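Local coordinates for p-47 protein (Clostridium botulinum E1 str. 'BoNT E Beluga', PDB 5WIX) that is of unknown function but adopts a tulip-domain fold, its topology resembling bactericidal/permeability-increasing protein, a resemblance consistent with, though not proof of, lipid binding, at residues 333-338 / 355-360; 284-289 / 384-389; 308-313 / 337-342. One frame throughout, in Å; residues are numbered along the deposited sequence.

Contact 1. Residues 333-338 / 355-360; sequences NMECIT and STPIME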
# COMPACT_ATOMS: atom_id res chain seq x y z
N ASN A 333 -16.89 -17.16 -28.44
CA ASN A 333 -15.97 -16.04 -28.22
C ASN A 333 -16.63 -14.86 -27.50
O ASN A 333 -17.66 -14.37 -27.95
CB ASN A 333 -15.40 -15.53 -29.55
CG ASN A 333 -14.50 -16.55 -30.24
OD1 ASN A 333 -13.27 -16.40 -30.25
ND2 ASN A 333 -15.10 -17.58 -30.83
N MET A 334 -16.02 -14.39 -26.41
CA MET A 334 -16.52 -13.20 -25.72
C MET A 334 -15.44 -12.16 -25.42
O MET A 334 -14.30 -12.50 -25.09
CB MET A 334 -17.20 -13.59 -24.41
CG MET A 334 -17.90 -12.44 -23.72
SD MET A 334 -19.00 -12.97 -22.39
CE MET A 334 -17.75 -13.52 -21.25
N GLU A 335 -15.79 -10.88 -25.57
CA GLU A 335 -15.04 -9.80 -24.93
C GLU A 335 -15.99 -9.02 -24.03
O GLU A 335 -17.08 -8.64 -24.46
CB GLU A 335 -14.39 -8.85 -25.94
CG GLU A 335 -13.53 -7.76 -25.26
CD GLU A 335 -12.99 -6.70 -26.22
OE1 GLU A 335 -11.77 -6.42 -26.17
OE2 GLU A 335 -13.78 -6.12 -26.99
N CYS A 336 -15.58 -8.79 -22.79
CA CYS A 336 -16.49 -8.24 -21.79
C CYS A 336 -15.79 -7.38 -20.75
O CYS A 336 -15.01 -7.88 -19.92
CB CYS A 336 -17.25 -9.36 -21.08
SG CYS A 336 -18.37 -8.79 -19.78
N ILE A 337 -16.09 -6.08 -20.80
CA ILE A 337 -15.54 -5.08 -19.90
C ILE A 337 -16.31 -5.02 -18.57
O ILE A 337 -17.53 -4.82 -18.56
CB ILE A 337 -15.59 -3.72 -20.55
CG1 ILE A 337 -15.13 -3.82 -22.01
CG2 ILE A 337 -14.79 -2.72 -19.73
CD1 ILE A 337 -13.69 -4.20 -22.16
N THR A 338 -15.61 -5.21 -17.46
CA THR A 338 -16.23 -5.01 -16.15
C THR A 338 -15.57 -3.83 -15.46
O THR A 338 -14.45 -3.46 -15.83
CB THR A 338 -16.12 -6.24 -15.27
OG1 THR A 338 -14.74 -6.58 -15.11
CG2 THR A 338 -16.82 -7.39 -15.92
N SER A 355 -19.72 -3.32 -20.49
CA SER A 355 -20.11 -3.55 -21.87
C SER A 355 -19.83 -4.98 -22.29
O SER A 355 -18.95 -5.65 -21.75
CB SER A 355 -19.37 -2.60 -22.79
OG SER A 355 -18.01 -3.00 -22.88
N THR A 356 -20.55 -5.43 -23.30
CA THR A 356 -20.22 -6.70 -23.90
C THR A 356 -20.01 -6.46 -25.38
O THR A 356 -20.92 -6.67 -26.19
CB THR A 356 -21.30 -7.76 -23.65
OG1 THR A 356 -22.59 -7.14 -23.64
CG2 THR A 356 -21.06 -8.38 -22.31
N PRO A 357 -18.81 -5.97 -25.72
CA PRO A 357 -18.53 -5.64 -27.12
C PRO A 357 -18.43 -6.88 -28.02
O PRO A 357 -18.51 -6.73 -29.23
CB PRO A 357 -17.20 -4.87 -27.05
CG PRO A 357 -16.60 -5.18 -25.74
CD PRO A 357 -17.72 -5.56 -24.81
N ILE A 358 -18.30 -8.07 -27.44
CA ILE A 358 -18.29 -9.31 -28.22
C ILE A 358 -19.02 -10.45 -27.53
O ILE A 358 -18.64 -10.86 -26.43
CB ILE A 358 -16.85 -9.79 -28.53
CG1 ILE A 358 -16.16 -8.87 -29.55
CG2 ILE A 358 -16.87 -11.22 -29.04
CD1 ILE A 358 -14.69 -9.21 -29.79
N MET A 359 -20.06 -10.97 -28.17
CA MET A 359 -20.65 -12.24 -27.76
C MET A 359 -21.02 -13.05 -29.00
O MET A 359 -22.15 -13.02 -29.47
CB MET A 359 -21.87 -12.04 -26.86
CG MET A 359 -21.56 -12.33 -25.41
SD MET A 359 -23.03 -12.46 -24.39
CE MET A 359 -23.99 -11.06 -24.97
N GLU A 360 -20.03 -13.77 -29.51
CA GLU A 360 -20.13 -14.42 -30.80
C GLU A 360 -20.28 -15.93 -30.67
O GLU A 360 -19.34 -16.64 -30.30
CB GLU A 360 -18.90 -14.09 -31.64
CG GLU A 360 -19.07 -14.32 -33.11
CD GLU A 360 -17.75 -14.22 -33.86
OE1 GLU A 360 -16.92 -13.34 -33.51
OE2 GLU A 360 -17.54 -15.04 -34.79

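Contact 2. Residues 284-289 / 384-389; sequences NWYGIK and LKSFRD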
# COMPACT_ATOMS: atom_id res chain seq x y z
N ASN A 284 -13.00 -25.97 -16.89
CA ASN A 284 -14.21 -26.78 -17.08
C ASN A 284 -15.44 -26.12 -16.45
O ASN A 284 -15.64 -26.15 -15.22
CB ASN A 284 -14.01 -28.18 -16.51
CG ASN A 284 -12.79 -28.87 -17.12
OD1 ASN A 284 -12.64 -28.95 -18.34
ND2 ASN A 284 -11.90 -29.35 -16.26
N TRP A 285 -16.26 -25.51 -17.30
CA TRP A 285 -17.44 -24.82 -16.81
C TRP A 285 -18.39 -25.79 -16.13
O TRP A 285 -18.37 -27.00 -16.38
CB TRP A 285 -18.16 -24.11 -17.93
CG TRP A 285 -18.99 -22.98 -17.45
CD1 TRP A 285 -20.34 -22.98 -17.27
CD2 TRP A 285 -18.53 -21.69 -17.09
NE1 TRP A 285 -20.75 -21.75 -16.82
CE2 TRP A 285 -19.66 -20.93 -16.70
CE3 TRP A 285 -17.27 -21.08 -17.06
CZ2 TRP A 285 -19.57 -19.62 -16.28
CZ3 TRP A 285 -17.18 -19.78 -16.64
CH2 TRP A 285 -18.33 -19.06 -16.25
N TYR A 286 -19.24 -25.25 -15.27
CA TYR A 286 -20.25 -26.06 -14.63
C TYR A 286 -21.42 -26.35 -15.59
O TYR A 286 -21.54 -25.72 -16.64
CB TYR A 286 -20.74 -25.38 -13.35
CG TYR A 286 -21.47 -24.07 -13.55
CD1 TYR A 286 -22.84 -24.05 -13.78
CD2 TYR A 286 -20.80 -22.85 -13.49
CE1 TYR A 286 -23.52 -22.86 -13.95
CE2 TYR A 286 -21.47 -21.64 -13.65
CZ TYR A 286 -22.83 -21.65 -13.88
OH TYR A 286 -23.52 -20.47 -14.06
N GLY A 287 -22.27 -27.30 -15.23
CA GLY A 287 -23.32 -27.71 -16.14
C GLY A 287 -24.51 -26.75 -16.27
O GLY A 287 -25.11 -26.37 -15.26
N ILE A 288 -24.86 -26.41 -17.52
CA ILE A 288 -26.04 -25.61 -17.87
C ILE A 288 -27.15 -26.42 -18.54
O ILE A 288 -26.90 -27.01 -19.59
CB ILE A 288 -25.70 -24.47 -18.86
CG1 ILE A 288 -24.57 -23.59 -18.32
CG2 ILE A 288 -26.92 -23.64 -19.17
CD1 ILE A 288 -23.81 -22.90 -19.44
N LYS A 289 -28.36 -26.41 -17.99
CA LYS A 289 -29.48 -27.17 -18.57
C LYS A 289 -30.30 -26.39 -19.58
O LYS A 289 -31.01 -25.44 -19.25
CB LYS A 289 -30.42 -27.69 -17.50
CG LYS A 289 -31.58 -28.47 -18.05
CD LYS A 289 -32.24 -29.28 -16.93
CE LYS A 289 -33.72 -29.50 -17.18
NZ LYS A 289 -34.31 -30.10 -15.95
N LEU A 384 -22.46 -18.36 -23.09
CA LEU A 384 -21.83 -17.04 -23.10
C LEU A 384 -22.38 -16.19 -21.96
O LEU A 384 -21.62 -15.52 -21.23
CB LEU A 384 -22.06 -16.35 -24.45
CG LEU A 384 -21.21 -16.90 -25.60
CD1 LEU A 384 -21.50 -16.20 -26.94
CD2 LEU A 384 -19.72 -16.78 -25.26
N LYS A 385 -23.69 -16.24 -21.77
CA LYS A 385 -24.31 -15.53 -20.67
C LYS A 385 -23.71 -16.01 -19.37
O LYS A 385 -23.27 -15.20 -18.56
CB LYS A 385 -25.84 -15.72 -20.70
CG LYS A 385 -26.46 -15.06 -21.95
CD LYS A 385 -27.99 -15.14 -22.01
CE LYS A 385 -28.54 -14.38 -23.23
NZ LYS A 385 -30.03 -14.42 -23.30
N SER A 386 -23.62 -17.32 -19.21
CA SER A 386 -23.05 -17.89 -18.00
C SER A 386 -21.69 -17.29 -17.70
O SER A 386 -21.42 -16.97 -16.55
CB SER A 386 -22.93 -19.41 -18.11
OG SER A 386 -23.13 -20.01 -16.84
N PHE A 387 -20.87 -17.13 -18.73
CA PHE A 387 -19.51 -16.60 -18.60
C PHE A 387 -19.50 -15.17 -18.05
O PHE A 387 -19.02 -14.89 -16.93
CB PHE A 387 -18.80 -16.60 -19.95
CG PHE A 387 -18.55 -17.96 -20.51
CD1 PHE A 387 -18.64 -19.09 -19.72
CD2 PHE A 387 -18.21 -18.10 -21.85
CE1 PHE A 387 -18.41 -20.34 -20.25
CE2 PHE A 387 -17.96 -19.35 -22.40
CZ PHE A 387 -18.06 -20.47 -21.60
N ARG A 388 -20.02 -14.27 -18.88
CA ARG A 388 -20.26 -12.90 -18.48
C ARG A 388 -20.79 -12.79 -17.05
O ARG A 388 -20.21 -12.09 -16.23
CB ARG A 388 -21.25 -12.24 -19.44
CG ARG A 388 -21.75 -10.91 -18.94
CD ARG A 388 -22.64 -10.25 -19.94
NE ARG A 388 -23.90 -10.95 -20.06
CZ ARG A 388 -24.75 -10.78 -21.07
NH1 ARG A 388 -24.45 -9.94 -22.06
NH2 ARG A 388 -25.89 -11.48 -21.08
N ASP A 389 -21.86 -13.51 -16.76
CA ASP A 389 -22.48 -13.45 -15.44
C ASP A 389 -21.46 -13.67 -14.30
O ASP A 389 -21.61 -13.12 -13.20
CB ASP A 389 -23.63 -14.47 -15.34
CG ASP A 389 -24.93 -13.98 -16.01
OD1 ASP A 389 -24.87 -13.18 -16.98
OD2 ASP A 389 -26.01 -14.40 -15.54

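Contact 3. Residues 308-313 / 337-342; sequences EGNKLK and ITKFIY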
# COMPACT_ATOMS: atom_id res chain seq x y z
N GLU A 308 -8.01 0.99 -18.93
CA GLU A 308 -8.49 2.35 -18.62
C GLU A 308 -8.54 2.65 -17.12
O GLU A 308 -9.48 3.30 -16.65
CB GLU A 308 -9.88 2.61 -19.25
CG GLU A 308 -9.85 3.10 -20.71
CD GLU A 308 -11.23 3.15 -21.37
OE1 GLU A 308 -12.25 3.08 -20.64
OE2 GLU A 308 -11.29 3.26 -22.62
N GLY A 309 -7.55 2.16 -16.37
CA GLY A 309 -7.44 2.48 -14.95
C GLY A 309 -8.30 1.69 -13.98
O GLY A 309 -7.77 0.99 -13.11
N ASN A 310 -9.63 1.79 -14.11
CA ASN A 310 -10.55 1.16 -13.16
C ASN A 310 -11.44 0.05 -13.76
O ASN A 310 -12.31 -0.51 -13.08
CB ASN A 310 -11.44 2.22 -12.50
CG ASN A 310 -12.42 2.88 -13.48
OD1 ASN A 310 -12.18 2.92 -14.69
ND2 ASN A 310 -13.52 3.41 -12.94
N LYS A 311 -11.23 -0.27 -15.04
CA LYS A 311 -12.02 -1.31 -15.70
C LYS A 311 -11.21 -2.59 -16.03
O LYS A 311 -10.00 -2.53 -16.30
CB LYS A 311 -12.67 -0.75 -16.98
CG LYS A 311 -13.51 0.54 -16.81
CD LYS A 311 -13.90 1.15 -18.18
CE LYS A 311 -14.32 2.61 -18.09
NZ LYS A 311 -13.26 3.54 -17.56
N LEU A 312 -11.88 -3.75 -16.01
CA LEU A 312 -11.27 -5.01 -16.45
C LEU A 312 -11.79 -5.44 -17.83
O LEU A 312 -13.01 -5.47 -18.06
CB LEU A 312 -11.55 -6.12 -15.43
CG LEU A 312 -11.00 -5.85 -14.03
CD1 LEU A 312 -11.86 -6.57 -13.06
CD2 LEU A 312 -9.57 -6.33 -13.89
N LYS A 313 -10.87 -5.73 -18.73
CA LYS A 313 -11.18 -6.20 -20.08
C LYS A 313 -10.99 -7.71 -20.09
O LYS A 313 -9.87 -8.20 -19.94
CB LYS A 313 -10.28 -5.53 -21.13
CG LYS A 313 -10.50 -6.00 -22.59
CD LYS A 313 -10.44 -4.80 -23.58
CE LYS A 313 -9.09 -4.66 -24.27
NZ LYS A 313 -9.00 -3.42 -25.11
N ILE A 337 -16.09 -6.08 -20.80
CA ILE A 337 -15.54 -5.08 -19.90
C ILE A 337 -16.31 -5.02 -18.57
O ILE A 337 -17.53 -4.82 -18.56
CB ILE A 337 -15.59 -3.72 -20.55
CG1 ILE A 337 -15.13 -3.82 -22.01
CG2 ILE A 337 -14.79 -2.72 -19.73
CD1 ILE A 337 -13.69 -4.20 -22.16
N THR A 338 -15.61 -5.21 -17.46
CA THR A 338 -16.23 -5.01 -16.15
C THR A 338 -15.57 -3.83 -15.46
O THR A 338 -14.45 -3.46 -15.83
CB THR A 338 -16.12 -6.24 -15.27
OG1 THR A 338 -14.74 -6.58 -15.11
CG2 THR A 338 -16.82 -7.39 -15.92
N LYS A 339 -16.24 -3.27 -14.45
CA LYS A 339 -15.81 -2.02 -13.83
C LYS A 339 -15.76 -2.03 -12.30
O LYS A 339 -16.70 -2.49 -11.65
CB LYS A 339 -16.74 -0.88 -14.28
CG LYS A 339 -16.43 0.47 -13.66
CD LYS A 339 -17.44 1.54 -14.08
CE LYS A 339 -17.03 2.94 -13.57
NZ LYS A 339 -17.99 4.03 -13.95
N PHE A 340 -14.68 -1.49 -11.74
CA PHE A 340 -14.54 -1.34 -10.30
C PHE A 340 -15.65 -0.45 -9.76
O PHE A 340 -16.08 0.48 -10.42
CB PHE A 340 -13.17 -0.74 -9.97
CG PHE A 340 -13.01 -0.33 -8.53
CD1 PHE A 340 -12.55 -1.24 -7.58
CD2 PHE A 340 -13.26 0.97 -8.13
CE1 PHE A 340 -12.38 -0.86 -6.26
CE2 PHE A 340 -13.08 1.36 -6.81
CZ PHE A 340 -12.64 0.44 -5.88
N ILE A 341 -16.09 -0.75 -8.55
CA ILE A 341 -17.24 -0.07 -7.94
C ILE A 341 -17.02 -0.03 -6.44
O ILE A 341 -16.80 -1.06 -5.81
CB ILE A 341 -18.58 -0.80 -8.23
CG1 ILE A 341 -19.11 -0.40 -9.60
CG2 ILE A 341 -19.63 -0.48 -7.14
CD1 ILE A 341 -19.39 1.05 -9.70
N TYR A 342 -17.05 1.16 -5.86
CA TYR A 342 -16.84 1.20 -4.43
C TYR A 342 -18.03 1.78 -3.70
O TYR A 342 -18.61 2.79 -4.10
CB TYR A 342 -15.59 1.97 -4.11
CG TYR A 342 -15.36 2.10 -2.62
CD1 TYR A 342 -15.03 0.99 -1.85
CD2 TYR A 342 -15.49 3.33 -1.99
CE1 TYR A 342 -14.82 1.11 -0.49
CE2 TYR A 342 -15.29 3.45 -0.64
CZ TYR A 342 -14.95 2.35 0.11
OH TYR A 342 -14.76 2.49 1.46

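Contact 1. Residues 333-338 / 355-360
Residues 333-338 and 355-360 run antiparallel as the two arms of a beta hairpin, their axes approaching to 4.5 Å where 333-338 passes strand 358-360. The hairpin belongs to the curved antiparallel sheet that wraps helix 370-390, as expected of a tulip domain. Asn333 and Glu360 form a hydrogen-bonded pair, with Glu360 N giving the shorter bond to Asn333 O (2.9 Å), and Glu335 pairs in the same way with Ile358. The next such pair, Ile337 with Ser355, is out of step by one residue: a beta bulge takes up the extra residue on the 355-360 side. There the chain turns at Pro357, whose N has no hydrogen to give Glu335 O; the bond to that oxygen comes from Ile358 N, as part of the Glu335-Ile358 pair.

On the face turned to the helix, Met334 and Met359 lie side by side and point the same way, Met334 SD against Met359 CG at 4.0 Å. Met334 reaches on to Phe387 and Arg388, and Met359 also touches Arg388. Cys336 SG is beside the methyl CG2 of Thr356, 3.7 Å away, and this methyl too packs on Arg388.

The opposite face carries Glu335, Ile337, Ser355 and Ile358. Glu335 has CG anti to its backbone N (chi1 -177°) and an extended chain that crosses the Pro357 ring at about a right angle. Glu335 CB packs against Ile358 CB at 3.7 Å, while Glu335 OE2 ends beside Pro357 CG (3.2 Å). Ile337 also crosses the ring at about a right angle, its CG1 lying 4.2 Å from Pro357 CD.

Contact 2. Residues 284-289 / 384-389
Polar contact centres on Ser386 OG, which accepts a hydrogen bond from the indole N-H of Trp285. NE1 of Trp285 lies 2.9 Å from OG of Ser386; the bond is bent, with 144° at the hydrogen, and the oxygen sits slightly out of the indole plane. The phenol oxygen of Tyr286 comes to the same serine, Tyr286 OH being 2.8 Å from Ser386 OG, so the hydroxyl of one helix residue meets two neighbouring aromatic side chains of the loop.

The aromatic contact is T-shaped. Phe387 presents its CD1-CE1 edge to one face of Trp285, the planes turned 72° apart and the centroid of the phenyl 4.5 Å from that of the six-membered indole ring. Trp285 CG is anti to its backbone N (chi1 -156°), and Phe387 CE1 comes nearest Trp285 CD2, at the fusion of the indole rings. The opposite face of the indole carries Tyr286, whose CD2 stands over the rim, so Trp285 is layered between its own neighbour and the helix. In keeping with the tulip fold, helix 370-390 lies in the curl of the sheet; in this protein the loop leading into strand 288-290 also packs on it. Pro297 and Ile299 of strand 293-307 touch Trp285.

Aliphatic contact is slight: Ile288 CD1 touches Ser386 CB at 3.8 Å.

Contact 3. Residues 308-313 / 337-342
Two residues of the loop just before the strand, Glu308 and Asn310, grip the ammonium NZ of Lys311, the residue that faces Lys339 across the strands. Asn310 OD1 takes a hydrogen bond from Lys311 NZ at 3.1 Å, lying so that the donor is in the plane of the amide. Glu308 OE1 adds a salt bridge to the same Lys311 NZ at 3.3 Å, weak as a hydrogen bond. The lysine chain bends at its last torsion (chi4 61°), which turns NZ back toward the loop.

The backbones pair as an antiparallel hairpin, strands 311-322 and 328-343 of the domain's curved sheet. Leu312 and Thr338 each donate N-H to the other's carbonyl oxygen, Thr338 N reaching Leu312 O at 2.7 Å. One residue before strand 311-322 begins, Asn310 O still accepts Phe340 N at 2.9 Å, extending the pairing into the loop.

Lys313 and Ile337 lie side by side, pointing the same way, and the methyl CD1 of Ile337 rests on the aliphatic chain of Lys313, 3.6 Å from Lys313 CD. On the other face Leu312 CB and CD1 lie against Thr338 OG1, the side chains crossing at a slant, and both residues continue onto Met304 of strand 293-307. Asn310 ND2 meets the methylene CE of Lys339 at 3.6 Å. Lys311 NZ and Lys339 NZ are 6.0 Å apart, and the carboxylate of Glu308 probably offsets part of their mutual repulsion.

How the contacts relate
Following the chain from the N terminus, residues 284-289 come first, and contact 2 closes the longest loop when helix 370-390 returns to them. Contacts 1 and 3 both nest inside that loop, each closing a beta hairpin: contact 3 that of strands 311-322 and 328-343, contact 1 that of 328-343 and 348-363, the second starting on the strand where the first ends. Their segments overlap at Ile337 and Thr338, of which Ile337 pairs on both sides. Together they lay three successive strands side by side. Contact 1 touches contact 2 through the side chains facing the helix. The helix is thus bound to the hairpin strands on one side and to the 284-289 loop on another.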